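Local coordinates for endoglucanase (Clostridium thermocellum, PDB 2YIK), which probably hydrolyses internal beta-1,4-glucosidic bonds of cellulose as a family 9 glycoside hydrolase, at residues 335-338 against 342-345; 329-334 against 407-412; 288-293 against 297-302; 346-351 against 357-362. All coordinates share one frame; numbering follows the deposited sequence.

How the contacts relate
Four contacts on one side of the chain's centre are compared here by burial and bonding. Contacts 1 and 2 both use helix 322-336, and contacts 1 and 4 both use helix 342-350, whose Glu344 binds calcium in contact 1. Contact 3, an antiparallel helix pair, is buried and apolar; its Tyr290 and Leu299 pack on Phe343 of contact 1. Contact 1 is also buried, but a calcium ion ties its two segments together. In contact 4 aliphatic packing is joined to a lysine reaching backbone carbonyls. Contact 2 is the partly buried one, joined by stacking and a water; it encloses contacts 1 and 4 along the chain.

Contact 1: residues 335-338 against 342-345; sequences LYDK and NFED. With CA (calcium ion), chain B.
Asp337 engages Phe343 through both ends of its side chain. Its CB sits 3.4 Å from the centroid of the Phe343 ring and 7° off the ring normal, a CH-pi contact placed squarely over the face. The carboxylate continues across that face toward the Phe343 backbone, stacked at a shallow tilt to the ring, and OD2 accepts from Phe343 N at 2.8 Å. With 168° at the hydrogen this bond is nearly straight, although the N-H arrives from above the carboxylate plane. The torsion explains the double use: CG is anti to the backbone N (chi1 -165°), which carries the carboxylate across to the first turn of helix 342-350 and keeps it beside the residue's own carbonyl. Both groups can then serve one metal. This is the calcium site at the junction of helices 322-336 and 342-350 in the family 9 catalytic module. Asp337 O binds calcium at 2.4 Å and Asp337 OD2 at 2.6 Å. From the other helix Glu344, its chain bent at chi2, is bidentate, with OE1 and OE2 each 2.7 Å from calcium. Ser340 O, from the turn between the segments, is a further ligand, and Asn333 also belongs to the site. Water 1 lies 2.6 Å from calcium and donates a hydrogen bond to Lys338 O. OD2 of Asp337 is therefore shared by the metal and an amide, which fixes the carboxylate's rotation. Beside the polar cluster, Tyr336 CB approaches Phe343 CZ obliquely at 4.0 Å, and the Phe343 ring also packs on Tyr290 and Leu299.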
# COMPACT_ATOMS: atom_id res chain seq x y z
N LEU A 335 -4.33 -21.72 -10.63
CA LEU A 335 -3.01 -22.32 -10.66
C LEU A 335 -2.94 -23.79 -10.23
O LEU A 335 -2.30 -24.62 -10.89
CB LEU A 335 -2.08 -21.51 -9.75
CG LEU A 335 -0.80 -20.83 -10.21
CD1 LEU A 335 -0.89 -20.37 -11.65
CD2 LEU A 335 -0.54 -19.66 -9.27
N TYR A 336 -3.61 -24.09 -9.13
CA TYR A 336 -3.56 -25.42 -8.53
C TYR A 336 -4.82 -26.27 -8.46
O TYR A 336 -4.73 -27.44 -8.11
CB TYR A 336 -2.99 -25.26 -7.12
CG TYR A 336 -1.66 -24.56 -7.11
CD1 TYR A 336 -0.53 -25.17 -7.64
CD2 TYR A 336 -1.53 -23.27 -6.59
CE1 TYR A 336 0.70 -24.53 -7.67
CE2 TYR A 336 -0.29 -22.61 -6.61
CZ TYR A 336 0.82 -23.25 -7.15
OH TYR A 336 2.06 -22.63 -7.16
N ASP A 337 -5.98 -25.72 -8.77
CA ASP A 337 -7.21 -26.50 -8.67
C ASP A 337 -8.22 -26.11 -9.75
O ASP A 337 -9.42 -26.23 -9.56
CB ASP A 337 -7.79 -26.30 -7.27
CG ASP A 337 -8.85 -27.32 -6.91
OD1 ASP A 337 -8.62 -28.53 -7.08
OD2 ASP A 337 -9.92 -26.90 -6.42
N LYS A 338 -7.73 -25.68 -10.90
CA LYS A 338 -8.58 -25.24 -12.01
C LYS A 338 -9.69 -26.19 -12.44
O LYS A 338 -10.85 -25.79 -12.56
CB LYS A 338 -7.68 -24.92 -13.22
CG LYS A 338 -8.41 -24.50 -14.49
CD LYS A 338 -8.79 -23.03 -14.47
CE LYS A 338 -8.70 -22.43 -15.87
NZ LYS A 338 -8.97 -20.96 -15.89
N ASN A 342 -12.18 -29.28 -5.44
CA ASN A 342 -11.52 -29.46 -4.14
C ASN A 342 -11.40 -28.21 -3.28
O ASN A 342 -11.82 -28.22 -2.13
CB ASN A 342 -10.14 -30.10 -4.32
CG ASN A 342 -10.22 -31.59 -4.57
OD1 ASN A 342 -9.91 -32.06 -5.67
ND2 ASN A 342 -10.66 -32.34 -3.56
N PHE A 343 -10.82 -27.14 -3.83
CA PHE A 343 -10.66 -25.90 -3.07
C PHE A 343 -12.02 -25.31 -2.70
O PHE A 343 -12.21 -24.85 -1.58
CB PHE A 343 -9.84 -24.88 -3.87
CG PHE A 343 -8.35 -25.18 -3.93
CD1 PHE A 343 -7.85 -26.43 -3.57
CD2 PHE A 343 -7.46 -24.21 -4.40
CE1 PHE A 343 -6.48 -26.71 -3.67
CE2 PHE A 343 -6.09 -24.47 -4.50
CZ PHE A 343 -5.60 -25.73 -4.14
N GLU A 344 -12.95 -25.32 -3.64
CA GLU A 344 -14.28 -24.77 -3.38
C GLU A 344 -14.98 -25.53 -2.25
O GLU A 344 -15.55 -24.93 -1.34
CB GLU A 344 -15.16 -24.83 -4.63
CG GLU A 344 -14.75 -23.87 -5.74
CD GLU A 344 -13.62 -24.41 -6.56
OE1 GLU A 344 -13.06 -25.47 -6.18
OE2 GLU A 344 -13.27 -23.78 -7.58
N ASP A 345 -14.93 -26.86 -2.31
CA ASP A 345 -15.57 -27.67 -1.29
C ASP A 345 -14.87 -27.57 0.05
O ASP A 345 -15.52 -27.65 1.10
CB ASP A 345 -15.67 -29.12 -1.75
CG ASP A 345 -16.62 -29.29 -2.91
OD1 ASP A 345 -17.45 -28.38 -3.13
OD2 ASP A 345 -16.56 -30.34 -3.60
CA CA B . -11.30 -25.50 -8.18
O HOH W 1 -12.06 -24.46 -10.47

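Contact 2: residues 329-334 against 407-412; sequences LAEIND and DKHHGD
Within the helical barrel expected of family 9 glycoside hydrolases, the last turns of helices 322-336 and 392-408 come together where Glu331 lies over the ring of His409. His409 is the first residue past its helix to leave helical backbone angles, and it is also the closest to helix 322-336, its CA being 7.6 Å from that of Glu331. Glu331 CG stands 3.9 Å from the centroid of the imidazole and 9° off the ring normal, so the methylene makes a CH-pi contact over the face. The rest of the chain is extended beyond CG, and the carboxylate lies stacked over the NE2 side of the ring with the two planes 27° apart. That geometry explains why Glu331 OE2, although only 3.2 Å from His409 NE2, is not hydrogen-bonded to it: OE2 stands well above the ring plane, out past the rim at NE2, whereas an N-H on NE2 would lie in the plane. The polar partner of His409 NE2 is instead Glu140 OE1, which also forms a salt bridge with Lys408 NZ. Glu331 OE2 comes close to Glu140 OE2 as well, and the proximity of two carboxylates could favour a positive imidazole or a proton held on one of the acids. One turn further along helix 322-336, Asp334 approaches the backbone of His409, but 4.4 Å separates Asp334 OD2 from His409 O. Trp362 NE1 is hydrogen-bonded to the same OD2. Water 2 bridges the remaining separation, donating to Asp334 OD2 at 2.8 Å and to His409 O at 2.9 Å.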
# COMPACT_ATOMS: atom_id res chain seq x y z
N LEU A 329 -6.85 -15.58 -4.02
CA LEU A 329 -7.44 -16.90 -3.82
C LEU A 329 -7.91 -17.45 -5.17
O LEU A 329 -7.84 -18.65 -5.42
CB LEU A 329 -8.60 -16.83 -2.83
CG LEU A 329 -8.19 -16.64 -1.36
CD1 LEU A 329 -9.43 -16.52 -0.48
CD2 LEU A 329 -7.35 -17.83 -0.91
N ALA A 330 -8.39 -16.57 -6.04
CA ALA A 330 -8.86 -17.02 -7.35
C ALA A 330 -7.67 -17.45 -8.22
O ALA A 330 -7.76 -18.44 -8.95
CB ALA A 330 -9.64 -15.92 -8.03
N GLU A 331 -6.57 -16.71 -8.14
CA GLU A 331 -5.38 -17.05 -8.92
C GLU A 331 -4.82 -18.37 -8.39
O GLU A 331 -4.31 -19.18 -9.15
CB GLU A 331 -4.33 -15.94 -8.83
CG GLU A 331 -4.79 -14.63 -9.46
CD GLU A 331 -3.77 -13.50 -9.35
OE1 GLU A 331 -2.58 -13.75 -9.12
OE2 GLU A 331 -4.19 -12.33 -9.50
N ILE A 332 -4.92 -18.58 -7.08
CA ILE A 332 -4.44 -19.80 -6.45
C ILE A 332 -5.26 -20.97 -6.98
O ILE A 332 -4.73 -22.04 -7.31
CB ILE A 332 -4.57 -19.70 -4.91
CG1 ILE A 332 -3.42 -18.86 -4.36
CG2 ILE A 332 -4.61 -21.10 -4.28
CD1 ILE A 332 -3.58 -18.47 -2.92
N ASN A 333 -6.57 -20.76 -7.09
CA ASN A 333 -7.45 -21.79 -7.58
C ASN A 333 -7.16 -22.12 -9.04
O ASN A 333 -7.17 -23.28 -9.43
CB ASN A 333 -8.91 -21.37 -7.46
CG ASN A 333 -9.84 -22.41 -8.03
OD1 ASN A 333 -10.47 -22.21 -9.07
ND2 ASN A 333 -9.93 -23.53 -7.35
N ASP A 334 -6.90 -21.09 -9.84
CA ASP A 334 -6.61 -21.28 -11.26
C ASP A 334 -5.31 -22.06 -11.45
O ASP A 334 -5.22 -22.93 -12.31
CB ASP A 334 -6.48 -19.94 -11.99
CG ASP A 334 -7.83 -19.25 -12.21
OD1 ASP A 334 -8.88 -19.91 -12.07
OD2 ASP A 334 -7.82 -18.04 -12.54
N ASP A 407 -8.76 -9.17 -16.17
CA ASP A 407 -8.58 -9.41 -17.59
C ASP A 407 -7.30 -10.18 -17.88
O ASP A 407 -7.27 -11.03 -18.78
CB ASP A 407 -8.61 -8.10 -18.39
CG ASP A 407 -10.02 -7.56 -18.58
OD1 ASP A 407 -10.98 -8.23 -18.13
OD2 ASP A 407 -10.19 -6.47 -19.18
N LYS A 408 -6.25 -9.88 -17.13
CA LYS A 408 -4.99 -10.58 -17.34
C LYS A 408 -5.21 -12.08 -17.13
O LYS A 408 -4.73 -12.90 -17.92
CB LYS A 408 -3.91 -10.11 -16.36
CG LYS A 408 -2.65 -10.96 -16.45
CD LYS A 408 -1.67 -10.67 -15.32
CE LYS A 408 -0.57 -11.74 -15.27
NZ LYS A 408 0.31 -11.60 -14.07
N HIS A 409 -5.97 -12.42 -16.10
CA HIS A 409 -6.21 -13.81 -15.78
C HIS A 409 -7.37 -14.48 -16.50
O HIS A 409 -7.75 -15.61 -16.18
CB HIS A 409 -6.34 -13.95 -14.27
CG HIS A 409 -5.08 -13.63 -13.55
ND1 HIS A 409 -4.00 -14.49 -13.51
CD2 HIS A 409 -4.67 -12.50 -12.91
CE1 HIS A 409 -2.99 -13.91 -12.90
NE2 HIS A 409 -3.37 -12.70 -12.52
N HIS A 410 -7.93 -13.78 -17.48
CA HIS A 410 -9.02 -14.32 -18.28
C HIS A 410 -8.71 -14.12 -19.76
O HIS A 410 -9.42 -13.39 -20.46
CB HIS A 410 -10.36 -13.66 -17.91
CG HIS A 410 -10.88 -14.07 -16.57
ND1 HIS A 410 -10.39 -13.56 -15.38
CD2 HIS A 410 -11.79 -15.02 -16.22
CE1 HIS A 410 -10.97 -14.17 -14.37
NE2 HIS A 410 -11.83 -15.06 -14.85
N GLY A 411 -7.65 -14.76 -20.22
CA GLY A 411 -7.26 -14.66 -21.62
C GLY A 411 -6.17 -13.63 -21.84
O GLY A 411 -5.65 -13.49 -22.95
N ASP A 412 -5.83 -12.91 -20.78
CA ASP A 412 -4.81 -11.86 -20.84
C ASP A 412 -5.05 -10.97 -22.05
O ASP A 412 -4.17 -10.74 -22.87
CB ASP A 412 -3.40 -12.48 -20.91
CG ASP A 412 -2.30 -11.46 -20.64
OD1 ASP A 412 -2.59 -10.36 -20.13
OD2 ASP A 412 -1.12 -11.77 -20.93
O HOH W 2 -9.12 -17.87 -15.00

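Contact 3: residues 288-293 against 297-302; sequences WLYLAT and HYLDEA
Leu289 and Tyr298 form the close-packed part of this contact, where the short helical segments run at 162° to each other and their axes approach to 8.3 Å. Leu289 CB lies 3.8 Å from the centroid of the Tyr298 ring and 11° off its normal, while Leu289 CD1 touches Tyr298 CE1, also at 3.8 Å. Next to this pair the backbones come nearest, and Tyr290 CB meets Tyr298 CB at 4.1 Å. In Tyr290 CG is anti to the backbone N (chi1 178°), which sets the ring beside Leu299: CB of Leu299 is 3.7 Å from Tyr290 CD1, off-centre over the ring, and its CD2 lies over the rim of the same face. The hydroxyl of Tyr290 finds its polar partner in Glu296. Toward the turn the packing thins. Thr293, partly exposed, brings OG1 to the edge of the Tyr298 ring, 3.3 Å from CD2 and near the ring plane. The same hydroxyl donates to Leu289 O at 2.7 Å, so this carbonyl is gripped from opposite faces by Thr293 OG1 and Thr293 N; Asn295 N also bonds to OG1. On the outer flank Asp300 is exposed and pairs with Arg346. The rings of Tyr298 and Phe252 pack edge-to-face. Aromatic and leucine side chains thus close a tight reversal between helices 279-293 and 296-305, an antiparallel helical hairpin of the kind from which the (alpha/alpha)6 barrel of family 9 enzymes is built.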
# COMPACT_ATOMS: atom_id res chain seq x y z
N TRP A 288 -1.31 -15.00 0.20
CA TRP A 288 0.01 -14.77 -0.37
C TRP A 288 1.03 -15.78 0.12
O TRP A 288 1.92 -16.19 -0.62
CB TRP A 288 0.50 -13.36 -0.05
CG TRP A 288 -0.08 -12.32 -0.96
CD1 TRP A 288 -1.08 -11.43 -0.66
CD2 TRP A 288 0.30 -12.07 -2.32
NE1 TRP A 288 -1.35 -10.64 -1.76
CE2 TRP A 288 -0.52 -11.00 -2.78
CE3 TRP A 288 1.24 -12.63 -3.18
CZ2 TRP A 288 -0.41 -10.50 -4.09
CZ3 TRP A 288 1.35 -12.12 -4.48
CH2 TRP A 288 0.53 -11.07 -4.91
N LEU A 289 0.90 -16.19 1.38
CA LEU A 289 1.82 -17.17 1.94
C LEU A 289 1.60 -18.54 1.31
O LEU A 289 2.54 -19.32 1.18
CB LEU A 289 1.67 -17.24 3.46
CG LEU A 289 2.43 -16.11 4.18
CD1 LEU A 289 1.96 -15.98 5.61
CD2 LEU A 289 3.93 -16.38 4.11
N TYR A 290 0.36 -18.85 0.90
CA TYR A 290 0.12 -20.14 0.27
C TYR A 290 0.75 -20.07 -1.11
O TYR A 290 1.38 -21.03 -1.57
CB TYR A 290 -1.37 -20.45 0.12
CG TYR A 290 -1.61 -21.78 -0.57
CD1 TYR A 290 -1.50 -22.99 0.12
CD2 TYR A 290 -1.89 -21.83 -1.94
CE1 TYR A 290 -1.64 -24.21 -0.54
CE2 TYR A 290 -2.03 -23.04 -2.61
CZ TYR A 290 -1.91 -24.23 -1.90
OH TYR A 290 -2.07 -25.42 -2.57
N LEU A 291 0.59 -18.93 -1.77
CA LEU A 291 1.15 -18.72 -3.10
C LEU A 291 2.67 -18.89 -3.04
O LEU A 291 3.28 -19.46 -3.95
CB LEU A 291 0.78 -17.32 -3.60
CG LEU A 291 0.65 -17.03 -5.10
CD1 LEU A 291 -0.22 -18.09 -5.76
CD2 LEU A 291 0.04 -15.63 -5.30
N ALA A 292 3.28 -18.41 -1.96
CA ALA A 292 4.72 -18.48 -1.78
C ALA A 292 5.26 -19.84 -1.35
O ALA A 292 6.36 -20.23 -1.74
CB ALA A 292 5.17 -17.41 -0.78
N THR A 293 4.48 -20.57 -0.56
CA THR A 293 4.95 -21.85 -0.01
C THR A 293 4.28 -23.18 -0.38
O THR A 293 4.90 -24.25 -0.28
CB THR A 293 4.89 -21.83 1.57
OG1 THR A 293 3.53 -21.64 2.00
CG2 THR A 293 5.75 -20.72 2.14
N HIS A 297 -1.59 -25.35 5.16
CA HIS A 297 -2.02 -24.71 6.40
C HIS A 297 -2.48 -23.27 6.15
O HIS A 297 -3.47 -22.82 6.74
CB HIS A 297 -0.87 -24.71 7.41
CG HIS A 297 -1.14 -23.89 8.62
ND1 HIS A 297 -2.09 -24.24 9.57
CD2 HIS A 297 -0.62 -22.71 9.04
CE1 HIS A 297 -2.13 -23.31 10.51
NE2 HIS A 297 -1.25 -22.37 10.21
N TYR A 298 -1.76 -22.56 5.29
CA TYR A 298 -2.11 -21.18 4.99
C TYR A 298 -3.44 -21.09 4.26
O TYR A 298 -4.24 -20.20 4.54
CB TYR A 298 -1.00 -20.52 4.17
CG TYR A 298 0.27 -20.36 4.96
CD1 TYR A 298 0.28 -19.64 6.14
CD2 TYR A 298 1.46 -20.96 4.53
CE1 TYR A 298 1.44 -19.50 6.90
CE2 TYR A 298 2.63 -20.83 5.27
CZ TYR A 298 2.61 -20.10 6.46
OH TYR A 298 3.77 -19.97 7.19
N LEU A 299 -3.67 -22.01 3.32
CA LEU A 299 -4.93 -21.98 2.59
C LEU A 299 -6.07 -22.30 3.56
O LEU A 299 -7.16 -21.74 3.44
CB LEU A 299 -4.91 -23.00 1.46
CG LEU A 299 -6.04 -22.82 0.44
CD1 LEU A 299 -5.92 -21.45 -0.26
CD2 LEU A 299 -5.97 -23.96 -0.59
N ASP A 300 -5.80 -23.18 4.53
CA ASP A 300 -6.81 -23.54 5.52
C ASP A 300 -7.14 -22.33 6.39
O ASP A 300 -8.29 -22.14 6.80
CB ASP A 300 -6.32 -24.68 6.43
CG ASP A 300 -6.30 -26.03 5.74
OD1 ASP A 300 -7.06 -26.22 4.77
OD2 ASP A 300 -5.53 -26.90 6.18
N GLU A 301 -6.13 -21.53 6.70
CA GLU A 301 -6.36 -20.34 7.51
C GLU A 301 -7.14 -19.31 6.70
O GLU A 301 -8.01 -18.62 7.24
CB GLU A 301 -5.03 -19.75 7.99
CG GLU A 301 -4.40 -20.53 9.14
CD GLU A 301 -5.32 -20.64 10.34
OE1 GLU A 301 -5.65 -19.61 10.97
OE2 GLU A 301 -5.74 -21.77 10.66
N ALA A 302 -6.83 -19.20 5.41
CA ALA A 302 -7.53 -18.25 4.56
C ALA A 302 -9.00 -18.65 4.45
O ALA A 302 -9.89 -17.81 4.59
CB ALA A 302 -6.89 -18.21 3.18

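Contact 4: residues 346-351 against 357-362; sequences RYKRAS and EQIDFW
Lys348 runs along Ile359 in the opposite sense and then turns its ammonium group onto the loop backbone. CB is directed at the loop, with CG beyond it anti to the carbonyl carbon. CG meets Ile359 CG1 at 3.8 Å, and CG, CD and CE all crowd Ile359 CD1, though the exact place of that methyl is doubtful in the model. The chain bends at chi3 (-124°), which brings NZ to Glu357 O at 3.0 Å; this oxygen's position is less certain too. Water 3 is a further acceptor for NZ at 3.2 Å and takes the Ile359 N-H at 3.1 Å, linking the lysine to the loop a second time. Gln355 O and the carboxylate of Asp345 are further partners of NZ. Beside the lysine, Tyr347 CB reaches the edge of the Phe361 ring, 4.1 Å from CZ, and Tyr347 CD2 lies 4.2 Å from Ile359 CG2. The loop between helices 342-350 and 363-373 is thereby folded back on the first of them. With the residue buried, the ammonium charge is balanced by one carboxylate and by backbone carbonyls, which probably favours its protonated form.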
# COMPACT_ATOMS: atom_id res chain seq x y z
N ARG A 346 -13.55 -27.38 0.03
CA ARG A 346 -12.79 -27.23 1.27
C ARG A 346 -13.19 -25.89 1.89
O ARG A 346 -13.36 -25.78 3.11
CB ARG A 346 -11.28 -27.24 0.99
CG ARG A 346 -10.65 -28.64 0.91
CD ARG A 346 -9.19 -28.57 0.45
NE ARG A 346 -8.33 -27.84 1.38
CZ ARG A 346 -7.09 -27.43 1.08
NH1 ARG A 346 -6.57 -27.70 -0.11
NH2 ARG A 346 -6.37 -26.77 1.98
N TYR A 347 -13.33 -24.87 1.06
CA TYR A 347 -13.72 -23.56 1.56
C TYR A 347 -15.12 -23.60 2.18
O TYR A 347 -15.36 -23.01 3.23
CB TYR A 347 -13.67 -22.50 0.46
CG TYR A 347 -14.29 -21.20 0.90
CD1 TYR A 347 -13.80 -20.51 2.02
CD2 TYR A 347 -15.43 -20.69 0.27
CE1 TYR A 347 -14.43 -19.37 2.50
CE2 TYR A 347 -16.07 -19.55 0.74
CZ TYR A 347 -15.57 -18.89 1.85
OH TYR A 347 -16.21 -17.78 2.33
N LYS A 348 -16.06 -24.29 1.53
CA LYS A 348 -17.41 -24.38 2.06
C LYS A 348 -17.39 -25.06 3.43
O LYS A 348 -18.06 -24.61 4.36
CB LYS A 348 -18.31 -25.16 1.11
CG LYS A 348 -18.62 -24.42 -0.17
CD LYS A 348 -19.48 -25.26 -1.09
CE LYS A 348 -18.83 -25.44 -2.44
NZ LYS A 348 -19.68 -26.16 -3.41
N ARG A 349 -16.62 -26.14 3.55
CA ARG A 349 -16.53 -26.86 4.82
C ARG A 349 -15.92 -25.96 5.89
O ARG A 349 -16.37 -25.95 7.03
CB ARG A 349 -15.67 -28.13 4.67
CG ARG A 349 -16.43 -29.36 4.16
CD ARG A 349 -15.58 -30.64 4.26
NE ARG A 349 -14.51 -30.67 3.27
CZ ARG A 349 -14.67 -31.02 1.99
NH1 ARG A 349 -15.86 -31.41 1.55
NH2 ARG A 349 -13.63 -31.00 1.17
N ALA A 350 -14.92 -25.18 5.50
CA ALA A 350 -14.22 -24.28 6.42
C ALA A 350 -15.03 -23.08 6.92
O ALA A 350 -14.84 -22.63 8.05
CB ALA A 350 -12.93 -23.79 5.77
N SER A 351 -15.92 -22.56 6.09
CA SER A 351 -16.72 -21.39 6.46
C SER A 351 -18.17 -21.80 6.67
O SER A 351 -19.08 -20.97 6.59
CB SER A 351 -16.64 -20.35 5.34
OG SER A 351 -17.14 -20.88 4.12
N GLU A 357 -23.79 -25.01 -2.05
CA GLU A 357 -23.78 -23.57 -2.31
C GLU A 357 -22.79 -23.35 -3.46
O GLU A 357 -21.75 -24.01 -3.51
CB GLU A 357 -23.33 -22.78 -1.08
CG GLU A 357 -23.05 -21.31 -1.42
CD GLU A 357 -23.10 -20.39 -0.22
OE1 GLU A 357 -23.39 -20.87 0.90
OE2 GLU A 357 -22.85 -19.17 -0.40
N GLN A 358 -23.11 -22.44 -4.39
CA GLN A 358 -22.20 -22.20 -5.50
C GLN A 358 -21.04 -21.29 -5.10
O GLN A 358 -21.25 -20.21 -4.54
CB GLN A 358 -22.92 -21.58 -6.70
CG GLN A 358 -22.13 -21.73 -8.00
CD GLN A 358 -22.30 -20.55 -8.94
OE1 GLN A 358 -21.62 -19.51 -8.81
NE2 GLN A 358 -23.21 -20.69 -9.91
N ILE A 359 -19.83 -21.75 -5.37
CA ILE A 359 -18.62 -21.01 -5.07
C ILE A 359 -17.73 -21.00 -6.30
O ILE A 359 -17.36 -22.06 -6.82
CB ILE A 359 -17.80 -21.65 -3.90
CG1 ILE A 359 -18.52 -21.44 -2.57
CG2 ILE A 359 -16.42 -21.03 -3.83
CD1 ILE A 359 -19.79 -22.21 -2.48
N ASP A 360 -17.41 -19.80 -6.76
CA ASP A 360 -16.52 -19.59 -7.90
C ASP A 360 -15.64 -18.46 -7.41
O ASP A 360 -16.09 -17.33 -7.24
CB ASP A 360 -17.30 -19.19 -9.16
CG ASP A 360 -16.39 -18.86 -10.34
OD1 ASP A 360 -15.23 -18.44 -10.14
OD2 ASP A 360 -16.84 -18.99 -11.50
N PHE A 361 -14.37 -18.78 -7.16
CA PHE A 361 -13.45 -17.79 -6.62
C PHE A 361 -13.36 -16.45 -7.35
O PHE A 361 -13.13 -15.43 -6.72
CB PHE A 361 -12.07 -18.44 -6.42
CG PHE A 361 -12.04 -19.42 -5.27
CD1 PHE A 361 -12.19 -18.97 -3.96
CD2 PHE A 361 -11.92 -20.79 -5.49
CE1 PHE A 361 -12.23 -19.87 -2.89
CE2 PHE A 361 -11.96 -21.70 -4.42
CZ PHE A 361 -12.12 -21.24 -3.12
N TRP A 362 -13.57 -16.43 -8.67
CA TRP A 362 -13.54 -15.17 -9.41
C TRP A 362 -14.88 -14.42 -9.38
O TRP A 362 -14.93 -13.22 -9.66
CB TRP A 362 -13.15 -15.39 -10.87
CG TRP A 362 -11.68 -15.48 -11.13
CD1 TRP A 362 -11.00 -16.53 -11.67
CD2 TRP A 362 -10.69 -14.46 -10.88
NE1 TRP A 362 -9.66 -16.25 -11.77
CE2 TRP A 362 -9.44 -14.98 -11.29
CE3 TRP A 362 -10.73 -13.17 -10.33
CZ2 TRP A 362 -8.25 -14.25 -11.19
CZ3 TRP A 362 -9.54 -12.44 -10.23
CH2 TRP A 362 -8.32 -12.99 -10.66
O HOH W 3 -19.11 -24.67 -6.15